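Local coordinates for protein putative D-lactate dehydrogenase (Chlamydomonas reinhardtii, PDB 4ZGS) that probably reduces pyruvate to D-lactate with NADH in the chloroplast, as a member of the D-isomer specific 2-hydroxyacid dehydrogenase family, at residues 131-142 and 336-347; 239-250 and 268-276. All coordinates share one frame; numbering follows the deposited sequence.

Contact 1 of 2, residues 131-142 and 336-347. With NAD (nicotinamide-adenine-dinucleotide), chain I.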
loop_
_atom_site.group_PDB
_atom_site.type_symbol
_atom_site.label_atom_id
_atom_site.label_comp_id
_atom_site.label_asym_id
_atom_site.label_seq_id
_atom_site.Cartn_x
_atom_site.Cartn_y
_atom_site.Cartn_z
ATOM N N VAL A 131 -20.746 -27.381 -10.977
ATOM C CA VAL A 131 -19.941 -28.077 -9.970
ATOM C C VAL A 131 -20.428 -27.839 -8.542
ATOM O O VAL A 131 -20.159 -26.795 -7.960
ATOM C CB VAL A 131 -18.472 -27.699 -10.039
ATOM C CG1 VAL A 131 -17.710 -28.432 -8.937
ATOM C CG2 VAL A 131 -17.920 -28.012 -11.411
ATOM N N PRO A 132 -21.111 -28.829 -7.957
ATOM C CA PRO A 132 -21.721 -28.596 -6.639
ATOM C C PRO A 132 -20.751 -28.542 -5.438
ATOM O O PRO A 132 -21.114 -27.907 -4.448
ATOM C CB PRO A 132 -22.710 -29.756 -6.503
ATOM C CG PRO A 132 -22.184 -30.815 -7.393
ATOM C CD PRO A 132 -21.406 -30.163 -8.498
ATOM N N THR A 133 -19.559 -29.132 -5.506
ATOM C CA THR A 133 -18.666 -29.067 -4.345
ATOM C C THR A 133 -17.178 -28.847 -4.646
ATOM O O THR A 133 -16.546 -29.584 -5.408
ATOM C CB THR A 133 -18.799 -30.331 -3.461
ATOM O OG1 THR A 133 -18.871 -31.493 -4.299
ATOM C CG2 THR A 133 -20.066 -30.259 -2.615
ATOM N N TYR A 134 -16.654 -27.787 -4.032
ATOM C CA TYR A 134 -15.227 -27.507 -3.882
ATOM C C TYR A 134 -14.675 -28.292 -2.675
ATOM O O TYR A 134 -15.446 -28.665 -1.795
ATOM C CB TYR A 134 -14.980 -26.007 -3.674
ATOM C CG TYR A 134 -15.905 -25.086 -4.435
ATOM C CD1 TYR A 134 -16.263 -25.338 -5.755
ATOM C CD2 TYR A 134 -16.422 -23.955 -3.826
ATOM C CE1 TYR A 134 -17.124 -24.478 -6.446
ATOM C CE2 TYR A 134 -17.271 -23.096 -4.499
ATOM C CZ TYR A 134 -17.623 -23.352 -5.807
ATOM O OH TYR A 134 -18.472 -22.475 -6.455
ATOM N N SER A 135 -13.360 -28.539 -2.635
ATOM C CA SER A 135 -12.720 -29.151 -1.460
ATOM C C SER A 135 -12.986 -28.369 -0.195
ATOM O O SER A 135 -12.570 -27.241 -0.071
ATOM C CB SER A 135 -11.198 -29.238 -1.620
ATOM O OG SER A 135 -10.821 -29.881 -2.814
ATOM N N PRO A 136 -13.663 -28.985 0.763
ATOM C CA PRO A 136 -14.111 -28.311 1.982
ATOM C C PRO A 136 -12.906 -27.873 2.831
ATOM O O PRO A 136 -13.014 -26.942 3.635
ATOM C CB PRO A 136 -14.943 -29.388 2.699
ATOM C CG PRO A 136 -14.449 -30.687 2.131
ATOM C CD PRO A 136 -14.089 -30.391 0.706
ATOM N N GLU A 137 -11.772 -28.543 2.652
ATOM C CA GLU A 137 -10.536 -28.098 3.281
ATOM C C GLU A 137 -10.113 -26.713 2.832
ATOM O O GLU A 137 -9.634 -25.922 3.651
ATOM C CB GLU A 137 -9.390 -29.070 3.002
ATOM C CG GLU A 137 -9.430 -30.304 3.818
ATOM C CD GLU A 137 -10.291 -31.346 3.205
ATOM O OE1 GLU A 137 -10.961 -31.014 2.189
ATOM O OE2 GLU A 137 -10.330 -32.465 3.785
ATOM N N SER A 138 -10.248 -26.427 1.535
ATOM C CA SER A 138 -9.814 -25.127 1.003
ATOM C C SER A 138 -10.486 -23.989 1.729
ATOM O O SER A 138 -9.814 -23.061 2.182
ATOM C CB SER A 138 -10.086 -25.008 -0.489
ATOM O OG SER A 138 -9.125 -25.722 -1.241
ATOM N N VAL A 139 -11.810 -24.087 1.846
ATOM C CA VAL A 139 -12.624 -23.034 2.437
ATOM C C VAL A 139 -12.357 -22.948 3.933
ATOM O O VAL A 139 -12.047 -21.871 4.458
ATOM C CB VAL A 139 -14.143 -23.272 2.114
ATOM C CG1 VAL A 139 -15.028 -22.232 2.750
ATOM C CG2 VAL A 139 -14.362 -23.311 0.612
ATOM N N ALA A 140 -12.374 -24.097 4.613
ATOM C CA ALA A 140 -12.135 -24.125 6.069
ATOM C C ALA A 140 -10.739 -23.598 6.383
ATOM O O ALA A 140 -10.570 -22.865 7.314
ATOM C CB ALA A 140 -12.300 -25.519 6.631
ATOM N N GLU A 141 -9.728 -23.987 5.617
ATOM C CA GLU A 141 -8.403 -23.456 5.860
ATOM C C GLU A 141 -8.367 -21.920 5.593
ATOM O O GLU A 141 -7.496 -21.235 6.093
ATOM C CB GLU A 141 -7.373 -24.178 4.996
ATOM C CG GLU A 141 -7.214 -25.649 5.380
ATOM C CD GLU A 141 -6.193 -26.406 4.549
ATOM O OE1 GLU A 141 -5.554 -25.805 3.660
ATOM O OE2 GLU A 141 -6.019 -27.613 4.807
ATOM N N HIS A 142 -9.290 -21.383 4.794
ATOM C CA HIS A 142 -9.217 -19.962 4.527
ATOM C C HIS A 142 -9.694 -19.129 5.713
ATOM O O HIS A 142 -9.072 -18.132 6.074
ATOM C CB HIS A 142 -10.008 -19.601 3.279
ATOM C CG HIS A 142 -9.760 -18.209 2.810
ATOM N ND1 HIS A 142 -8.618 -17.865 2.119
ATOM C CD2 HIS A 142 -10.515 -17.085 2.879
ATOM C CE1 HIS A 142 -8.663 -16.583 1.816
ATOM N NE2 HIS A 142 -9.799 -16.087 2.275
ATOM N N THR A 336 -12.011 -15.500 -2.177
ATOM C CA THR A 336 -10.960 -16.437 -2.541
ATOM C C THR A 336 -10.904 -17.726 -1.697
ATOM O O THR A 336 -9.989 -18.520 -1.879
ATOM C CB THR A 336 -9.596 -15.747 -2.475
ATOM O OG1 THR A 336 -9.355 -15.312 -1.125
ATOM C CG2 THR A 336 -9.582 -14.536 -3.383
ATOM N N ALA A 337 -11.825 -17.902 -0.750
ATOM C CA ALA A 337 -11.762 -19.068 0.122
ATOM C C ALA A 337 -11.748 -20.406 -0.649
ATOM O O ALA A 337 -11.144 -21.356 -0.169
ATOM C CB ALA A 337 -12.919 -19.065 1.129
ATOM N N PHE A 338 -12.424 -20.474 -1.800
ATOM C CA PHE A 338 -12.451 -21.689 -2.615
ATOM C C PHE A 338 -11.262 -21.708 -3.536
ATOM O O PHE A 338 -11.028 -22.680 -4.236
ATOM C CB PHE A 338 -13.692 -21.790 -3.496
ATOM C CG PHE A 338 -13.568 -20.985 -4.788
ATOM C CD1 PHE A 338 -13.507 -19.589 -4.754
ATOM C CD2 PHE A 338 -13.433 -21.615 -6.019
ATOM C CE1 PHE A 338 -13.373 -18.840 -5.952
ATOM C CE2 PHE A 338 -13.290 -20.874 -7.208
ATOM C CZ PHE A 338 -13.263 -19.488 -7.171
ATOM N N LEU A 339 -10.523 -20.620 -3.589
ATOM C CA LEU A 339 -9.603 -20.513 -4.699
ATOM C C LEU A 339 -8.232 -21.068 -4.337
ATOM O O LEU A 339 -7.357 -20.370 -3.831
ATOM C CB LEU A 339 -9.493 -19.057 -5.148
ATOM C CG LEU A 339 -8.744 -18.746 -6.424
ATOM C CD1 LEU A 339 -9.564 -19.130 -7.679
ATOM C CD2 LEU A 339 -8.377 -17.229 -6.379
ATOM N N THR A 340 -8.020 -22.288 -4.801
ATOM C CA THR A 340 -6.917 -23.127 -4.404
ATOM C C THR A 340 -6.543 -23.993 -5.584
ATOM O O THR A 340 -7.401 -24.298 -6.374
ATOM C CB THR A 340 -7.343 -23.957 -3.181
ATOM O OG1 THR A 340 -6.914 -23.265 -1.988
ATOM C CG2 THR A 340 -6.776 -25.355 -3.221
ATOM N N GLU A 341 -5.273 -24.356 -5.728
ATOM C CA GLU A 341 -4.891 -25.353 -6.718
ATOM C C GLU A 341 -5.826 -26.575 -6.633
ATOM O O GLU A 341 -6.412 -26.987 -7.632
ATOM C CB GLU A 341 -3.448 -25.828 -6.519
ATOM C CG GLU A 341 -2.374 -24.980 -7.141
ATOM C CD GLU A 341 -1.003 -25.612 -7.000
ATOM O OE1 GLU A 341 -0.937 -26.845 -6.839
ATOM O OE2 GLU A 341 0.011 -24.889 -7.082
ATOM N N GLU A 342 -5.907 -27.173 -5.446
ATOM C CA GLU A 342 -6.700 -28.400 -5.227
ATOM C C GLU A 342 -8.190 -28.233 -5.567
ATOM O O GLU A 342 -8.785 -29.133 -6.160
ATOM C CB GLU A 342 -6.551 -28.925 -3.784
ATOM C CG GLU A 342 -5.123 -29.402 -3.409
ATOM C CD GLU A 342 -4.168 -28.257 -2.964
ATOM O OE1 GLU A 342 -4.588 -27.092 -2.987
ATOM O OE2 GLU A 342 -3.004 -28.528 -2.578
ATOM N N ALA A 343 -8.807 -27.121 -5.159
ATOM C CA ALA A 343 -10.230 -26.931 -5.437
ATOM C C ALA A 343 -10.516 -26.722 -6.940
ATOM O O ALA A 343 -11.517 -27.219 -7.450
ATOM C CB ALA A 343 -10.784 -25.788 -4.638
ATOM N N LEU A 344 -9.640 -26.000 -7.638
ATOM C CA LEU A 344 -9.813 -25.737 -9.074
ATOM C C LEU A 344 -9.700 -27.023 -9.894
ATOM O O LEU A 344 -10.372 -27.185 -10.937
ATOM C CB LEU A 344 -8.797 -24.694 -9.548
ATOM C CG LEU A 344 -9.136 -23.317 -8.972
ATOM C CD1 LEU A 344 -8.050 -22.358 -9.274
ATOM C CD2 LEU A 344 -10.446 -22.801 -9.532
ATOM N N ASN A 345 -8.829 -27.925 -9.431
ATOM C CA ASN A 345 -8.687 -29.236 -10.053
ATOM C C ASN A 345 -9.988 -30.028 -9.987
ATOM O O ASN A 345 -10.447 -30.500 -10.998
ATOM C CB ASN A 345 -7.518 -29.987 -9.443
ATOM C CG ASN A 345 -6.184 -29.417 -9.893
ATOM O OD1 ASN A 345 -6.097 -28.786 -10.950
ATOM N ND2 ASN A 345 -5.142 -29.621 -9.091
ATOM N N ASN A 346 -10.614 -30.091 -8.824
ATOM C CA ASN A 346 -11.931 -30.686 -8.693
ATOM C C ASN A 346 -12.874 -30.056 -9.712
ATOM O O ASN A 346 -13.571 -30.749 -10.468
ATOM C CB ASN A 346 -12.500 -30.471 -7.283
ATOM C CG ASN A 346 -11.729 -31.222 -6.196
ATOM O OD1 ASN A 346 -12.016 -31.063 -5.005
ATOM N ND2 ASN A 346 -10.746 -32.020 -6.594
ATOM N N ILE A 347 -12.864 -28.726 -9.745
ATOM C CA ILE A 347 -13.707 -27.953 -10.644
ATOM C C ILE A 347 -13.434 -28.272 -12.109
ATOM O O ILE A 347 -14.372 -28.498 -12.863
ATOM C CB ILE A 347 -13.514 -26.440 -10.415
ATOM C CG1 ILE A 347 -14.073 -26.021 -9.056
ATOM C CG2 ILE A 347 -14.160 -25.640 -11.530
ATOM C CD1 ILE A 347 -13.776 -24.573 -8.695
HETATM P PA NAD I . -23.123 -28.268 3.796
HETATM O O1A NAD I . -24.492 -28.691 3.422
HETATM O O2A NAD I . -22.511 -29.595 4.057
HETATM O O5B NAD I . -23.115 -27.330 5.096
HETATM C C5B NAD I . -24.271 -26.608 5.516
HETATM C C4B NAD I . -24.719 -27.050 6.873
HETATM O O4B NAD I . -25.452 -25.947 7.579
HETATM C C3B NAD I . -25.646 -28.209 6.801
HETATM O O3B NAD I . -25.203 -29.299 7.658
HETATM C C2B NAD I . -26.943 -27.738 7.273
HETATM O O2B NAD I . -27.637 -28.808 7.969
HETATM C C1B NAD I . -26.639 -26.623 8.196
HETATM N N9A NAD I . -27.723 -25.757 8.429
HETATM C C8A NAD I . -28.949 -25.694 7.702
HETATM N N7A NAD I . -29.782 -24.708 8.256
HETATM C C5A NAD I . -29.094 -24.165 9.320
HETATM C C6A NAD I . -29.341 -23.150 10.295
HETATM N N6A NAD I . -30.557 -22.424 10.304
HETATM N N1A NAD I . -28.452 -22.910 11.151
HETATM C C2A NAD I . -27.363 -23.449 11.268
HETATM N N3A NAD I . -26.967 -24.387 10.480
HETATM C C4A NAD I . -27.787 -24.837 9.432
HETATM O O3 NAD I . -22.374 -27.545 2.576
HETATM P PN NAD I . -20.868 -27.005 2.627
HETATM O O1N NAD I . -19.981 -27.717 1.676
HETATM O O2N NAD I . -20.234 -27.304 3.934
HETATM O O5D NAD I . -20.858 -25.430 2.362
HETATM C C5D NAD I . -21.513 -24.839 1.235
HETATM C C4D NAD I . -21.381 -23.375 1.424
HETATM O O4D NAD I . -20.001 -22.937 1.113
HETATM C C3D NAD I . -22.230 -22.593 0.516
HETATM O O3D NAD I . -23.603 -22.551 0.984
HETATM C C2D NAD I . -21.604 -21.274 0.576
HETATM O O2D NAD I . -22.147 -20.553 1.709
HETATM C C1D NAD I . -20.151 -21.504 0.777
HETATM N N1N NAD I . -19.423 -21.165 -0.382
HETATM C C2N NAD I . -18.263 -20.362 -0.279
HETATM C C3N NAD I . -17.547 -20.010 -1.422
HETATM C C7N NAD I . -16.299 -19.139 -1.308
HETATM O O7N NAD I . -16.233 -18.269 -0.458
HETATM N N7N NAD I . -15.210 -19.318 -2.200
HETATM C C4N NAD I . -17.984 -20.456 -2.684
HETATM C C5N NAD I . -19.141 -21.253 -2.792
HETATM C C6N NAD I . -19.855 -21.607 -1.652
#
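Phe338 lies over one face of the Tyr134 ring, while the nicotinamide of NAD meets that ring at its edge, with Tyr134 CE2 3.1 Å from C5N of the cofactor. The two aromatic planes are inclined by 43°, so they form an oblique pair, and the tightest touch is made by Phe338 CB, 3.5 Å from Tyr134 CD2. Across the ring from CD2, Ile347 CD1 lies 3.9 Å from Tyr134 CD1. The hydroxyl of Tyr134 bonds to the backbone N of Ala111, which ties the far end of the ring to another loop. The second flat group, the imidazole of His142, takes Ala337 CA over one face in a CH-pi contact, 3.7 Å from the ring centroid. With CG anti to the backbone N (chi1 -169°), the ring is carried off the helix and across the turn 336-339; its NE2 is held by Thr333.

Ser135 donates from OG to OD1 of Asn346, on helix 341-359, at 2.8 Å, approaching from above the carbonyl plane. Val139 CG1 rests on Ala337 CB. A second subunit closes one side: its Arg152 bonds to the carbonyl oxygens of both Ser138 and Ala337, which sit 3.2 Å apart as two acceptors and would otherwise probably repel.

Chemically, the contact is a mostly apolar join with one hydrogen bond between its segments, other polar groups being served from outside them. It lies where the chain passes between the two domains of a 2-hydroxyacid dehydrogenase, beside the cofactor cleft, and Tyr134, Ala337 and Phe338 wall the nicotinamide pocket.

Contact 2 of 2, residues 239-250 and 268-276. With NAD (nicotinamide-adenine-dinucleotide), chain I.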
loop_
_atom_site.group_PDB
_atom_site.type_symbol
_atom_site.label_atom_id
_atom_site.label_comp_id
_atom_site.label_asym_id
_atom_site.label_seq_id
_atom_site.Cartn_x
_atom_site.Cartn_y
_atom_site.Cartn_z
ATOM N N CYS A 239 -22.757 -21.897 8.006
ATOM C CA CYS A 239 -24.079 -22.337 7.568
ATOM C C CYS A 239 -24.446 -21.741 6.205
ATOM O O CYS A 239 -23.931 -20.686 5.805
ATOM C CB CYS A 239 -25.152 -21.964 8.603
ATOM S SG CYS A 239 -25.125 -20.223 9.179
ATOM N N PRO A 240 -25.350 -22.418 5.485
ATOM C CA PRO A 240 -25.890 -21.903 4.219
ATOM C C PRO A 240 -26.797 -20.723 4.504
ATOM O O PRO A 240 -27.185 -20.523 5.657
ATOM C CB PRO A 240 -26.679 -23.087 3.658
ATOM C CG PRO A 240 -27.104 -23.843 4.880
ATOM C CD PRO A 240 -25.949 -23.710 5.854
ATOM N N LEU A 241 -27.151 -19.957 3.482
ATOM C CA LEU A 241 -28.035 -18.836 3.714
ATOM C C LEU A 241 -29.496 -19.271 3.603
ATOM O O LEU A 241 -29.976 -19.616 2.522
ATOM C CB LEU A 241 -27.731 -17.723 2.720
ATOM C CG LEU A 241 -28.504 -16.432 2.927
ATOM C CD1 LEU A 241 -28.233 -15.937 4.346
ATOM C CD2 LEU A 241 -28.040 -15.417 1.897
ATOM N N LEU A 242 -30.200 -19.235 4.731
ATOM C CA LEU A 242 -31.607 -19.629 4.800
ATOM C C LEU A 242 -32.436 -18.543 5.428
ATOM O O LEU A 242 -31.889 -17.646 6.060
ATOM C CB LEU A 242 -31.780 -20.915 5.612
ATOM C CG LEU A 242 -31.204 -22.198 5.017
ATOM C CD1 LEU A 242 -31.287 -23.354 6.002
ATOM C CD2 LEU A 242 -31.978 -22.539 3.753
ATOM N N PRO A 243 -33.763 -18.608 5.245
ATOM C CA PRO A 243 -34.616 -17.644 5.936
ATOM C C PRO A 243 -34.321 -17.647 7.440
ATOM O O PRO A 243 -34.377 -16.567 8.039
ATOM C CB PRO A 243 -36.024 -18.147 5.635
ATOM C CG PRO A 243 -35.884 -18.834 4.320
ATOM C CD PRO A 243 -34.537 -19.499 4.367
ATOM N N SER A 244 -33.984 -18.810 8.020
ATOM C CA SER A 244 -33.627 -18.881 9.449
ATOM C C SER A 244 -32.268 -18.245 9.731
ATOM O O SER A 244 -32.057 -17.677 10.801
ATOM C CB SER A 244 -33.612 -20.329 9.977
ATOM O OG SER A 244 -32.729 -21.170 9.256
ATOM N N THR A 245 -31.362 -18.303 8.760
ATOM C CA THR A 245 -30.008 -17.794 8.951
ATOM C C THR A 245 -29.843 -16.375 8.420
ATOM O O THR A 245 -28.735 -15.827 8.404
ATOM C CB THR A 245 -28.961 -18.712 8.291
ATOM O OG1 THR A 245 -29.257 -18.858 6.894
ATOM C CG2 THR A 245 -28.978 -20.079 8.953
ATOM N N ARG A 246 -30.926 -15.798 7.920
ATOM C CA ARG A 246 -30.788 -14.497 7.311
ATOM C C ARG A 246 -30.469 -13.470 8.379
ATOM O O ARG A 246 -31.261 -13.231 9.282
ATOM C CB ARG A 246 -32.056 -14.117 6.577
ATOM C CG ARG A 246 -31.948 -12.821 5.842
ATOM C CD ARG A 246 -33.179 -12.645 4.984
ATOM N NE ARG A 246 -33.328 -11.262 4.572
ATOM C CZ ARG A 246 -34.001 -10.352 5.261
ATOM N NH1 ARG A 246 -34.605 -10.693 6.390
ATOM N NH2 ARG A 246 -34.100 -9.102 4.816
ATOM N N GLN A 247 -29.334 -12.804 8.216
ATOM C CA GLN A 247 -28.872 -11.805 9.170
ATOM C C GLN A 247 -28.829 -12.373 10.587
ATOM O O GLN A 247 -29.181 -11.728 11.585
ATOM C CB GLN A 247 -29.721 -10.548 9.041
ATOM C CG GLN A 247 -29.303 -9.819 7.781
ATOM C CD GLN A 247 -30.105 -8.605 7.473
ATOM O OE1 GLN A 247 -31.103 -8.317 8.127
ATOM N NE2 GLN A 247 -29.651 -7.850 6.479
ATOM N N LEU A 248 -28.349 -13.608 10.628
ATOM C CA LEU A 248 -28.029 -14.305 11.852
ATOM C C LEU A 248 -27.259 -13.391 12.768
ATOM O O LEU A 248 -27.551 -13.302 13.963
ATOM C CB LEU A 248 -27.227 -15.556 11.520
ATOM C CG LEU A 248 -26.903 -16.516 12.638
ATOM C CD1 LEU A 248 -27.889 -17.674 12.658
ATOM C CD2 LEU A 248 -25.519 -17.008 12.341
ATOM N N ILE A 249 -26.249 -12.745 12.203
ATOM C CA ILE A 249 -25.557 -11.657 12.881
ATOM C C ILE A 249 -26.253 -10.326 12.571
ATOM O O ILE A 249 -26.295 -9.880 11.421
ATOM C CB ILE A 249 -24.083 -11.592 12.465
ATOM C CG1 ILE A 249 -23.439 -12.976 12.660
ATOM C CG2 ILE A 249 -23.371 -10.431 13.147
ATOM C CD1 ILE A 249 -23.391 -13.423 14.097
ATOM N N ASN A 250 -26.791 -9.697 13.605
ATOM C CA ASN A 250 -27.465 -8.418 13.473
ATOM C C ASN A 250 -27.215 -7.564 14.695
ATOM O O ASN A 250 -26.383 -7.903 15.539
ATOM C CB ASN A 250 -28.965 -8.617 13.249
ATOM C CG ASN A 250 -29.618 -9.489 14.328
ATOM O OD1 ASN A 250 -29.231 -9.467 15.503
ATOM N ND2 ASN A 250 -30.620 -10.264 13.922
ATOM N N ARG A 268 -21.634 -16.740 3.481
ATOM C CA ARG A 268 -22.565 -15.930 2.692
ATOM C C ARG A 268 -22.771 -14.563 3.299
ATOM O O ARG A 268 -23.039 -14.450 4.499
ATOM C CB ARG A 268 -23.900 -16.653 2.553
ATOM C CG ARG A 268 -23.785 -17.839 1.645
ATOM C CD ARG A 268 -23.382 -17.337 0.260
ATOM N NE ARG A 268 -24.056 -18.086 -0.783
ATOM C CZ ARG A 268 -25.281 -17.816 -1.207
ATOM N NH1 ARG A 268 -25.960 -16.812 -0.668
ATOM N NH2 ARG A 268 -25.826 -18.562 -2.159
ATOM N N GLY A 269 -22.709 -13.532 2.453
ATOM C CA GLY A 269 -22.791 -12.171 2.930
ATOM C C GLY A 269 -24.086 -11.913 3.645
ATOM O O GLY A 269 -24.134 -11.143 4.586
ATOM N N GLY A 270 -25.137 -12.594 3.217
ATOM C CA GLY A 270 -26.446 -12.479 3.831
ATOM C C GLY A 270 -26.521 -12.895 5.298
ATOM O O GLY A 270 -27.522 -12.615 5.960
ATOM N N LEU A 271 -25.511 -13.608 5.801
ATOM C CA LEU A 271 -25.528 -14.038 7.204
ATOM C C LEU A 271 -25.305 -12.886 8.167
ATOM O O LEU A 271 -25.612 -12.996 9.349
ATOM C CB LEU A 271 -24.463 -15.096 7.460
ATOM C CG LEU A 271 -24.558 -16.357 6.606
ATOM C CD1 LEU A 271 -23.368 -17.234 6.865
ATOM C CD2 LEU A 271 -25.844 -17.082 6.934
ATOM N N ILE A 272 -24.749 -11.794 7.651
ATOM C CA ILE A 272 -24.400 -10.625 8.450
ATOM C C ILE A 272 -25.124 -9.383 7.994
ATOM O O ILE A 272 -25.207 -9.122 6.796
ATOM C CB ILE A 272 -22.905 -10.313 8.377
ATOM C CG1 ILE A 272 -22.064 -11.469 8.925
ATOM C CG2 ILE A 272 -22.597 -9.024 9.126
ATOM C CD1 ILE A 272 -20.586 -11.177 8.830
ATOM N N ASP A 273 -25.651 -8.605 8.932
ATOM C CA ASP A 273 -26.238 -7.325 8.557
ATOM C C ASP A 273 -25.156 -6.268 8.687
ATOM O O ASP A 273 -24.818 -5.839 9.784
ATOM C CB ASP A 273 -27.444 -7.006 9.434
ATOM C CG ASP A 273 -27.925 -5.571 9.293
ATOM O OD1 ASP A 273 -27.598 -4.871 8.298
ATOM O OD2 ASP A 273 -28.672 -5.145 10.197
ATOM N N SER A 274 -24.645 -5.824 7.549
ATOM C CA SER A 274 -23.432 -5.024 7.503
ATOM C C SER A 274 -23.613 -3.688 8.209
ATOM O O SER A 274 -22.678 -3.157 8.790
ATOM C CB SER A 274 -23.022 -4.779 6.054
ATOM O OG SER A 274 -22.986 -6.006 5.354
ATOM N N ALA A 275 -24.812 -3.133 8.158
ATOM C CA ALA A 275 -25.046 -1.882 8.866
ATOM C C ALA A 275 -24.664 -2.001 10.356
ATOM O O ALA A 275 -24.070 -1.087 10.935
ATOM C CB ALA A 275 -26.506 -1.433 8.702
ATOM N N ALA A 276 -24.925 -3.155 10.954
ATOM C CA ALA A 276 -24.732 -3.299 12.400
ATOM C C ALA A 276 -23.258 -3.392 12.797
ATOM O O ALA A 276 -22.925 -3.213 13.958
ATOM C CB ALA A 276 -25.479 -4.523 12.910
HETATM P PA NAD I . -23.123 -28.268 3.796
HETATM O O1A NAD I . -24.492 -28.691 3.422
HETATM O O2A NAD I . -22.511 -29.595 4.057
HETATM O O5B NAD I . -23.115 -27.330 5.096
HETATM C C5B NAD I . -24.271 -26.608 5.516
HETATM C C4B NAD I . -24.719 -27.050 6.873
HETATM O O4B NAD I . -25.452 -25.947 7.579
HETATM C C3B NAD I . -25.646 -28.209 6.801
HETATM O O3B NAD I . -25.203 -29.299 7.658
HETATM C C2B NAD I . -26.943 -27.738 7.273
HETATM O O2B NAD I . -27.637 -28.808 7.969
HETATM C C1B NAD I . -26.639 -26.623 8.196
HETATM N N9A NAD I . -27.723 -25.757 8.429
HETATM C C8A NAD I . -28.949 -25.694 7.702
HETATM N N7A NAD I . -29.782 -24.708 8.256
HETATM C C5A NAD I . -29.094 -24.165 9.320
HETATM C C6A NAD I . -29.341 -23.150 10.295
HETATM N N6A NAD I . -30.557 -22.424 10.304
HETATM N N1A NAD I . -28.452 -22.910 11.151
HETATM C C2A NAD I . -27.363 -23.449 11.268
HETATM N N3A NAD I . -26.967 -24.387 10.480
HETATM C C4A NAD I . -27.787 -24.837 9.432
HETATM O O3 NAD I . -22.374 -27.545 2.576
HETATM P PN NAD I . -20.868 -27.005 2.627
HETATM O O1N NAD I . -19.981 -27.717 1.676
HETATM O O2N NAD I . -20.234 -27.304 3.934
HETATM O O5D NAD I . -20.858 -25.430 2.362
HETATM C C5D NAD I . -21.513 -24.839 1.235
HETATM C C4D NAD I . -21.381 -23.375 1.424
HETATM O O4D NAD I . -20.001 -22.937 1.113
HETATM C C3D NAD I . -22.230 -22.593 0.516
HETATM O O3D NAD I . -23.603 -22.551 0.984
HETATM C C2D NAD I . -21.604 -21.274 0.576
HETATM O O2D NAD I . -22.147 -20.553 1.709
HETATM C C1D NAD I . -20.151 -21.504 0.777
HETATM N N1N NAD I . -19.423 -21.165 -0.382
HETATM C C2N NAD I . -18.263 -20.362 -0.279
HETATM C C3N NAD I . -17.547 -20.010 -1.422
HETATM C C7N NAD I . -16.299 -19.139 -1.308
HETATM O O7N NAD I . -16.233 -18.269 -0.458
HETATM N N7N NAD I . -15.210 -19.318 -2.200
HETATM C C4N NAD I . -17.984 -20.456 -2.684
HETATM C C5N NAD I . -19.141 -21.253 -2.792
HETATM C C6N NAD I . -19.855 -21.607 -1.652
#
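Ile249 N donates to Leu271 O at 2.9 Å, almost in line with the carbonyl, and Ile249 O in turn accepts from Asp273 N, also at 2.9 Å. These two bonds make a single beta bridge of Ile249 with Ile272. A third, from Gln247 N to Gly270 O in the plane of that carbonyl (157° at the hydrogen), extends the join back to the 3-10 turn 269-271.

Next to the bridge, the extended side chain of Gln247 lays its amide over the Asp273 carboxylate, planes 20° apart, with Gln247 CD 3.7 Å from Asp273 CB. Exchanging Gln247 for an alanine would probably uncover Asp273 CB and leave its carboxylate freer to turn, while the backbone bond to Gly270 could persist.

Farther out, Leu271 is the chief apolar plug: its CD2 lies 3.5 Å from Thr245 O and 3.7 Å from Leu241 CD1, and also meets the sulfur of Cys239. Leu241 turns its CG to the far side from its own N (chi1 -175°), which brings CD1 against Gly270 C, close packing that the lack of a side chain on Gly270 allows. The Leu241 and Arg268 side chains cross at about a right angle, with Leu241 CD2 3.6 Å from Arg268 NH1.

At the outer edge the loop meets NAD: Ser244 OG weakly accepts from adenine N6A, and Arg268 CG approaches ribose O2D. Backbone bonds thus fix two Rossmann-fold loops together, while Cys239, Pro240, Leu242, Ser244, Thr245 and Arg268 border the cofactor from adenine to nicotinamide ribose.

In the fold
From the N terminus, the chain first builds the parallel sheet that ends with strand 127-129, then enters 131-142, the first half of contact 1. It next runs through the second parallel sheet, the Rossmann-type NAD-binding part, before 336-347 returns to close a loop of 193 intervening residues. Contact 2 falls wholly within that loop and closes a much shorter one, 17 residues long, between the segments that follow strands 234-237 and 261-265. The closures therefore nest and do not cross. Contact 1 joins the two passages between the sheets; contact 2 ties two loops that follow adjacent strands of the NAD-binding sheet. Their centres lie about 22 Å apart, bridged by NAD, which both touch.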